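PDB 6UUF: nudix Hydrolase, RenU from Mycolicibacterium smegmatis, which probably hydrolyses nucleotide-derivative substrates, NADH among them, with the help of magnesium as a member of the Nudix hydrolase family. Local coordinates for residues A[9-12]-A[13-17]; A[64-67]-A[68-71]; A[144-147]-A[148-152]. The protein carries 3 engineered substitutions. All coordinates share one frame; numbering follows the deposited sequence.

How the interactions relate
RenU offers a worked example of how local contacts finish the elements of a Nudix fold. From the N terminus, interaction 1 closes the tight loop between strands 8-10 and 16-18, a hairpin that leans on strand 87-98. Interaction 2 comes after strand 54-60, where the loop turns into helix 67-79. Interaction 3 forms the first turns of helix 144-158, near the end of the chain. The three follow in series, neither nesting nor crossing. None touches another: 9-12/13-17 and 144-152 have nearest atoms about 9 Å apart, while the centres of interactions 2 and 3 lie about 21 Å apart on opposite sides of the chain's centre.

Interaction 1 of 3, residues A[9-12]-A[13-17]; sequences VMSE and NGARF
With chi1 of Ser11 at 72°, OG sits between the backbone N and the carbonyl carbon, turned inward across the loop to accept a nearly straight bond from Ala15 N (Ser11 OG to Ala15 N 2.9 Å). Phe17 has CG beside its own N (chi1 -69°), which carries the ring back along the hairpin until CE1 reaches Ser11 CB at 3.7 Å; both that CB and Val9 O meet the ring at its edge. The backbone of Ser11 grips the same turn twice more: its N donates to Ala15 O at 2.8 Å, and its O accepts from Gly14 N at 3.0 Å, the donor standing well above the carbonyl plane. This is a beta hairpin closed by a type I turn and a G1 bulge, with Gly14 at positive phi, and Val9 and Phe17 form a hydrogen-bonded antiparallel pair behind it. Across the other face, the bent chain of Met10 crosses Arg16, laying SD against Gly14 C (3.5 Å) and CE against Arg16 CB (3.6 Å), while the Arg16 guanidinium makes a cation-pi contact with Trp8. Ser11 and Phe17 rest on Val97 of strand 87-98, and the Phe17 ring also meets Trp105.

Interaction 2 of 3, residues A[64-67]-A[68-71]; sequences HETP and EQAA
Gln69 and Thr66 form a capping box where the first loop of the loop-helix-loop Nudix box enters helix 67-79. Along the Gln69 side chain, CB lies 3.4 Å from Thr66 OG1, and CG is closer still to that oxygen at 3.2 Å. The chain runs extended beyond CG (chi2 173°), crossing the threonine and carrying the amide back past the helix end; CD stays beside the same hydroxyl, 3.5 Å from Thr66 OG1. There OE1 takes Thr66 N on a lone pair, in the carbonyl plane, in a nearly straight N-H...O bond (Gln69 OE1 to Thr66 N 3.0 Å). Two further donors reach OE1: a water that also donates to His64 O, and, weakly, Thr66 OG1. In return Thr66 OG1 accepts from Gln69 N at 3.0 Å, so each residue caps the other's backbone N-H. Thr66 O and Pro67 O then receive Ala70 N and Ala71 N, the ordinary bonds of the first turn. Glu65, just ahead of the cap, extends beside the helix; its carboxylate pairs with Arg73 in a salt bridge and takes Asp62 N, while Ala70 and Ala71 pack on Ala24 of strand 23-31. On the side of the carboxylate toward the helix, Glu65 OE1 lies 3.5 Å from the methyl carbon CB of Ala70.

Interaction 3 of 3, residues A[144-147]-A[148-152]; sequences PGFA and ASWQR
Ala148 meets Pro144 one turn back, its N donating to Pro144 O at 3.2 Å from above the carbonyl plane, while its CB lies against that same oxygen at 3.4 Å. Next, Ser149 N goes chiefly to Phe146 O, three residues earlier (2.9 Å), and only weakly to Gly145 O, four residues back (3.4 Å). Its CB also rests on Phe146 O. At Trp150 the backbone N is again shared, between weak bonds to Phe146 O and Ala147 O. The indole carries the main apolar contact: Trp150 and Phe146 both hold CG anti to the backbone N (chi1 179° and -176°), so the two rings leave the helix side by side, pointing the same way. They meet obliquely, planes 47° apart and the six-membered rings' centroids 5.4 Å apart, with Phe146 CZ touching Trp150 CE3 at 3.5 Å. Farther on, Gln151 and Arg152 turn to Glu155, the arginine through a salt bridge. On its inner side helix 144-158 borders both sheet and loops: Ser149 OG bonds weakly to Thr94 O of strand 87-98, and Trp150 packs on Val137 and Ala138 in the loop between strand 126-133 and the helix.

Interaction 1 of 3, residues A[9-12]-A[13-17]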
loop_
_atom_site.group_PDB
_atom_site.type_symbol
_atom_site.label_atom_id
_atom_site.label_comp_id
_atom_site.label_asym_id
_atom_site.label_seq_id
_atom_site.Cartn_x
_atom_site.Cartn_y
_atom_site.Cartn_z
ATOM N N VAL A 9 11.654 4.558 -14.796
ATOM C CA VAL A 9 11.500 3.534 -15.820
ATOM C C VAL A 9 10.507 4.049 -16.863
ATOM O O VAL A 9 9.418 4.553 -16.508
ATOM C CB VAL A 9 11.004 2.245 -15.186
ATOM C CG1 VAL A 9 10.749 1.153 -16.251
ATOM C CG2 VAL A 9 12.008 1.801 -14.118
ATOM N N MET A 10 10.874 3.956 -18.131
ATOM C CA MET A 10 9.967 4.320 -19.233
ATOM C C MET A 10 9.216 3.101 -19.784
ATOM O O MET A 10 9.837 2.154 -20.228
ATOM C CB MET A 10 10.753 4.958 -20.393
ATOM C CG MET A 10 9.851 5.442 -21.554
ATOM S SD MET A 10 8.749 6.815 -21.176
ATOM C CE MET A 10 9.871 7.845 -20.207
ATOM N N SER A 11 7.897 3.157 -19.823
ATOM C CA SER A 11 7.118 2.042 -20.393
ATOM C C SER A 11 7.225 1.917 -21.905
ATOM O O SER A 11 7.589 2.874 -22.603
ATOM C CB SER A 11 5.633 2.164 -20.040
ATOM O OG SER A 11 4.971 3.214 -20.734
ATOM N N GLU A 12 6.840 0.742 -22.391
ATOM C CA GLU A 12 6.540 0.528 -23.803
ATOM C C GLU A 12 5.562 1.561 -24.364
ATOM O O GLU A 12 5.832 2.122 -25.401
ATOM C CB GLU A 12 5.995 -0.882 -24.028
ATOM C CG GLU A 12 7.049 -1.976 -23.893
ATOM C CD GLU A 12 6.512 -3.361 -24.228
ATOM O OE1 GLU A 12 5.269 -3.542 -24.247
ATOM O OE2 GLU A 12 7.337 -4.279 -24.461
ATOM N N ASN A 13 4.466 1.852 -23.670
ATOM C CA ASN A 13 3.521 2.888 -24.142
ATOM C C ASN A 13 3.955 4.352 -23.907
ATOM O O ASN A 13 3.167 5.278 -24.136
ATOM C CB ASN A 13 2.115 2.626 -23.571
ATOM C CG ASN A 13 1.452 1.400 -24.202
ATOM O OD1 ASN A 13 2.037 0.732 -25.066
ATOM N ND2 ASN A 13 0.228 1.100 -23.777
ATOM N N GLY A 14 5.198 4.549 -23.454
ATOM C CA GLY A 14 5.825 5.868 -23.330
ATOM C C GLY A 14 5.392 6.732 -22.155
ATOM O O GLY A 14 5.325 7.934 -22.293
ATOM N N ALA A 15 5.078 6.139 -21.009
ATOM C CA ALA A 15 4.928 6.908 -19.763
ATOM C C ALA A 15 6.045 6.514 -18.790
ATOM O O ALA A 15 6.493 5.357 -18.765
ATOM C CB ALA A 15 3.570 6.672 -19.130
ATOM N N ARG A 16 6.492 7.471 -17.992
ATOM C CA ARG A 16 7.590 7.192 -17.069
ATOM C C ARG A 16 6.993 6.810 -15.740
ATOM O O ARG A 16 5.968 7.332 -15.412
ATOM C CB ARG A 16 8.535 8.381 -16.915
ATOM C CG ARG A 16 7.956 9.590 -16.236
ATOM C CD ARG A 16 9.031 10.667 -16.175
ATOM N NE ARG A 16 9.293 11.348 -17.447
ATOM C CZ ARG A 16 10.324 12.169 -17.648
ATOM N NH1 ARG A 16 11.233 12.371 -16.695
ATOM N NH2 ARG A 16 10.470 12.781 -18.805
ATOM N N PHE A 17 7.681 5.925 -15.003
ATOM C CA PHE A 17 7.314 5.459 -13.677
ATOM C C PHE A 17 8.489 5.671 -12.762
ATOM O O PHE A 17 9.622 5.352 -13.136
ATOM C CB PHE A 17 7.061 3.983 -13.736
ATOM C CG PHE A 17 5.839 3.616 -14.505
ATOM C CD1 PHE A 17 5.843 3.599 -15.906
ATOM C CD2 PHE A 17 4.664 3.316 -13.845
ATOM C CE1 PHE A 17 4.683 3.310 -16.631
ATOM C CE2 PHE A 17 3.512 2.981 -14.569
ATOM C CZ PHE A 17 3.516 3.004 -15.970
#

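Interaction 2 of 3, residues A[64-67]-A[68-71]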
loop_
_atom_site.group_PDB
_atom_site.type_symbol
_atom_site.label_atom_id
_atom_site.label_comp_id
_atom_site.label_asym_id
_atom_site.label_seq_id
_atom_site.Cartn_x
_atom_site.Cartn_y
_atom_site.Cartn_z
ATOM N N HIS A 64 18.365 -2.968 -1.978
ATOM C CA HIS A 64 18.732 -4.044 -1.110
ATOM C C HIS A 64 17.506 -4.621 -0.350
ATOM O O HIS A 64 17.641 -5.545 0.427
ATOM C CB HIS A 64 19.768 -3.534 -0.147
ATOM C CG HIS A 64 19.241 -2.526 0.798
ATOM N ND1 HIS A 64 18.988 -1.227 0.428
ATOM C CD2 HIS A 64 18.880 -2.629 2.091
ATOM C CE1 HIS A 64 18.518 -0.562 1.465
ATOM N NE2 HIS A 64 18.442 -1.390 2.484
ATOM N N GLU A 65 16.316 -4.108 -0.659
ATOM C CA GLU A 65 15.105 -4.362 0.107
ATOM C C GLU A 65 14.204 -5.333 -0.579
ATOM O O GLU A 65 14.095 -5.360 -1.783
ATOM C CB GLU A 65 14.287 -3.102 0.229
ATOM C CG GLU A 65 14.815 -2.112 1.221
ATOM C CD GLU A 65 13.934 -0.890 1.322
ATOM O OE1 GLU A 65 13.337 -0.420 0.324
ATOM O OE2 GLU A 65 13.870 -0.354 2.414
ATOM N N THR A 66 13.485 -6.090 0.227
ATOM C CA THR A 66 12.386 -6.883 -0.283
ATOM C C THR A 66 11.204 -5.939 -0.382
ATOM O O THR A 66 11.203 -4.888 0.318
ATOM C CB THR A 66 12.070 -8.013 0.682
ATOM O OG1 THR A 66 11.713 -7.434 1.952
ATOM C CG2 THR A 66 13.304 -8.955 0.804
ATOM N N PRO A 67 10.216 -6.286 -1.248
ATOM C CA PRO A 67 8.952 -5.556 -1.241
ATOM C C PRO A 67 8.366 -5.396 0.175
ATOM O O PRO A 67 7.926 -4.299 0.517
ATOM C CB PRO A 67 8.025 -6.402 -2.154
ATOM C CG PRO A 67 8.910 -7.302 -2.927
ATOM C CD PRO A 67 10.170 -7.485 -2.116
ATOM N N GLU A 68 8.424 -6.442 0.999
ATOM C CA GLU A 68 7.955 -6.376 2.386
ATOM C C GLU A 68 8.662 -5.313 3.253
ATOM O O GLU A 68 8.032 -4.526 3.976
ATOM C CB GLU A 68 7.856 -7.755 3.124
ATOM C CG GLU A 68 8.695 -8.950 2.705
ATOM C CD GLU A 68 8.297 -9.609 1.374
ATOM O OE1 GLU A 68 8.821 -9.128 0.353
ATOM O OE2 GLU A 68 7.575 -10.635 1.341
ATOM N N GLN A 69 9.963 -5.260 3.149
ATOM C CA GLN A 69 10.710 -4.258 3.865
ATOM C C GLN A 69 10.352 -2.894 3.391
ATOM O O GLN A 69 10.223 -1.985 4.200
ATOM C CB GLN A 69 12.201 -4.507 3.690
ATOM C CG GLN A 69 12.608 -5.735 4.466
ATOM C CD GLN A 69 14.014 -6.138 4.197
ATOM O OE1 GLN A 69 14.477 -6.124 3.088
ATOM N NE2 GLN A 69 14.691 -6.532 5.229
ATOM N N ALA A 70 10.187 -2.730 2.081
ATOM C CA ALA A 70 9.948 -1.399 1.561
ATOM C C ALA A 70 8.614 -0.869 2.082
ATOM O O ALA A 70 8.543 0.263 2.504
ATOM C CB ALA A 70 9.961 -1.375 0.052
ATOM N N ALA A 71 7.583 -1.709 2.080
ATOM C CA ALA A 71 6.237 -1.301 2.482
ATOM C C ALA A 71 6.145 -1.004 3.989
ATOM O O ALA A 71 5.466 -0.097 4.423
ATOM C CB ALA A 71 5.227 -2.358 2.086
HETATM O O HOH W 1 16.747 -7.677 2.141
#

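Interaction 3 of 3, residues A[144-147]-A[148-152]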
loop_
_atom_site.group_PDB
_atom_site.type_symbol
_atom_site.label_atom_id
_atom_site.label_comp_id
_atom_site.label_asym_id
_atom_site.label_seq_id
_atom_site.Cartn_x
_atom_site.Cartn_y
_atom_site.Cartn_z
ATOM N N PRO A 144 -6.571 5.815 -8.733
ATOM C CA PRO A 144 -7.093 4.944 -9.814
ATOM C C PRO A 144 -6.356 3.629 -10.006
ATOM O O PRO A 144 -6.955 2.700 -10.508
ATOM C CB PRO A 144 -6.943 5.799 -11.083
ATOM C CG PRO A 144 -6.047 6.935 -10.708
ATOM C CD PRO A 144 -6.280 7.171 -9.230
ATOM N N GLY A 145 -5.047 3.601 -9.720
ATOM C CA GLY A 145 -4.238 2.355 -9.646
ATOM C C GLY A 145 -4.680 1.375 -8.567
ATOM O O GLY A 145 -4.902 0.194 -8.808
ATOM N N PHE A 146 -4.859 1.900 -7.369
ATOM C CA PHE A 146 -5.413 1.132 -6.282
ATOM C C PHE A 146 -6.832 0.623 -6.581
ATOM O O PHE A 146 -7.120 -0.541 -6.408
ATOM C CB PHE A 146 -5.425 1.998 -5.037
ATOM C CG PHE A 146 -5.888 1.303 -3.849
ATOM C CD1 PHE A 146 -5.308 0.097 -3.466
ATOM C CD2 PHE A 146 -6.911 1.835 -3.082
ATOM C CE1 PHE A 146 -5.715 -0.547 -2.317
ATOM C CE2 PHE A 146 -7.333 1.184 -1.916
ATOM C CZ PHE A 146 -6.743 -0.016 -1.536
ATOM N N ALA A 147 -7.700 1.495 -7.057
ATOM C CA ALA A 147 -9.085 1.096 -7.323
ATOM C C ALA A 147 -9.158 -0.023 -8.356
ATOM O O ALA A 147 -10.026 -0.860 -8.272
ATOM C CB ALA A 147 -9.926 2.281 -7.786
ATOM N N ALA A 148 -8.231 -0.024 -9.313
ATOM C CA ALA A 148 -8.179 -1.021 -10.359
ATOM C C ALA A 148 -7.839 -2.380 -9.773
ATOM O O ALA A 148 -8.232 -3.409 -10.325
ATOM C CB ALA A 148 -7.132 -0.615 -11.383
ATOM N N SER A 149 -7.096 -2.367 -8.657
ATOM C CA SER A 149 -6.677 -3.571 -7.951
ATOM C C SER A 149 -7.540 -4.007 -6.814
ATOM O O SER A 149 -7.419 -5.150 -6.371
ATOM C CB SER A 149 -5.266 -3.358 -7.393
ATOM O OG SER A 149 -4.394 -3.270 -8.490
ATOM N N TRP A 150 -8.379 -3.105 -6.295
ATOM C CA TRP A 150 -9.031 -3.347 -5.026
ATOM C C TRP A 150 -9.833 -4.638 -4.992
ATOM O O TRP A 150 -9.713 -5.408 -4.034
ATOM C CB TRP A 150 -9.869 -2.123 -4.604
ATOM C CG TRP A 150 -10.608 -2.319 -3.300
ATOM C CD1 TRP A 150 -11.969 -2.251 -3.095
ATOM C CD2 TRP A 150 -10.031 -2.697 -2.060
ATOM N NE1 TRP A 150 -12.259 -2.519 -1.794
ATOM C CE2 TRP A 150 -11.086 -2.785 -1.124
ATOM C CE3 TRP A 150 -8.713 -2.926 -1.632
ATOM C CZ2 TRP A 150 -10.872 -3.122 0.216
ATOM C CZ3 TRP A 150 -8.497 -3.266 -0.289
ATOM C CH2 TRP A 150 -9.578 -3.357 0.618
ATOM N N GLN A 151 -10.649 -4.905 -6.014
ATOM C CA GLN A 151 -11.511 -6.103 -5.945
ATOM C C GLN A 151 -10.662 -7.346 -5.865
ATOM O O GLN A 151 -10.947 -8.258 -5.084
ATOM C CB GLN A 151 -12.490 -6.179 -7.127
ATOM C CG GLN A 151 -13.222 -7.525 -7.326
ATOM C CD GLN A 151 -14.022 -8.074 -6.122
ATOM O OE1 GLN A 151 -14.443 -7.338 -5.219
ATOM N NE2 GLN A 151 -14.244 -9.400 -6.130
ATOM N N ARG A 152 -9.598 -7.376 -6.678
ATOM C CA ARG A 152 -8.667 -8.481 -6.658
ATOM C C ARG A 152 -8.014 -8.648 -5.267
ATOM O O ARG A 152 -8.024 -9.757 -4.724
ATOM C CB ARG A 152 -7.642 -8.325 -7.763
ATOM C CG ARG A 152 -6.827 -9.588 -8.038
ATOM C CD ARG A 152 -7.636 -10.727 -8.707
ATOM N NE ARG A 152 -6.837 -11.972 -8.727
ATOM C CZ ARG A 152 -7.053 -13.084 -8.012
ATOM N NH1 ARG A 152 -8.106 -13.226 -7.194
ATOM N NH2 ARG A 152 -6.199 -14.097 -8.139
#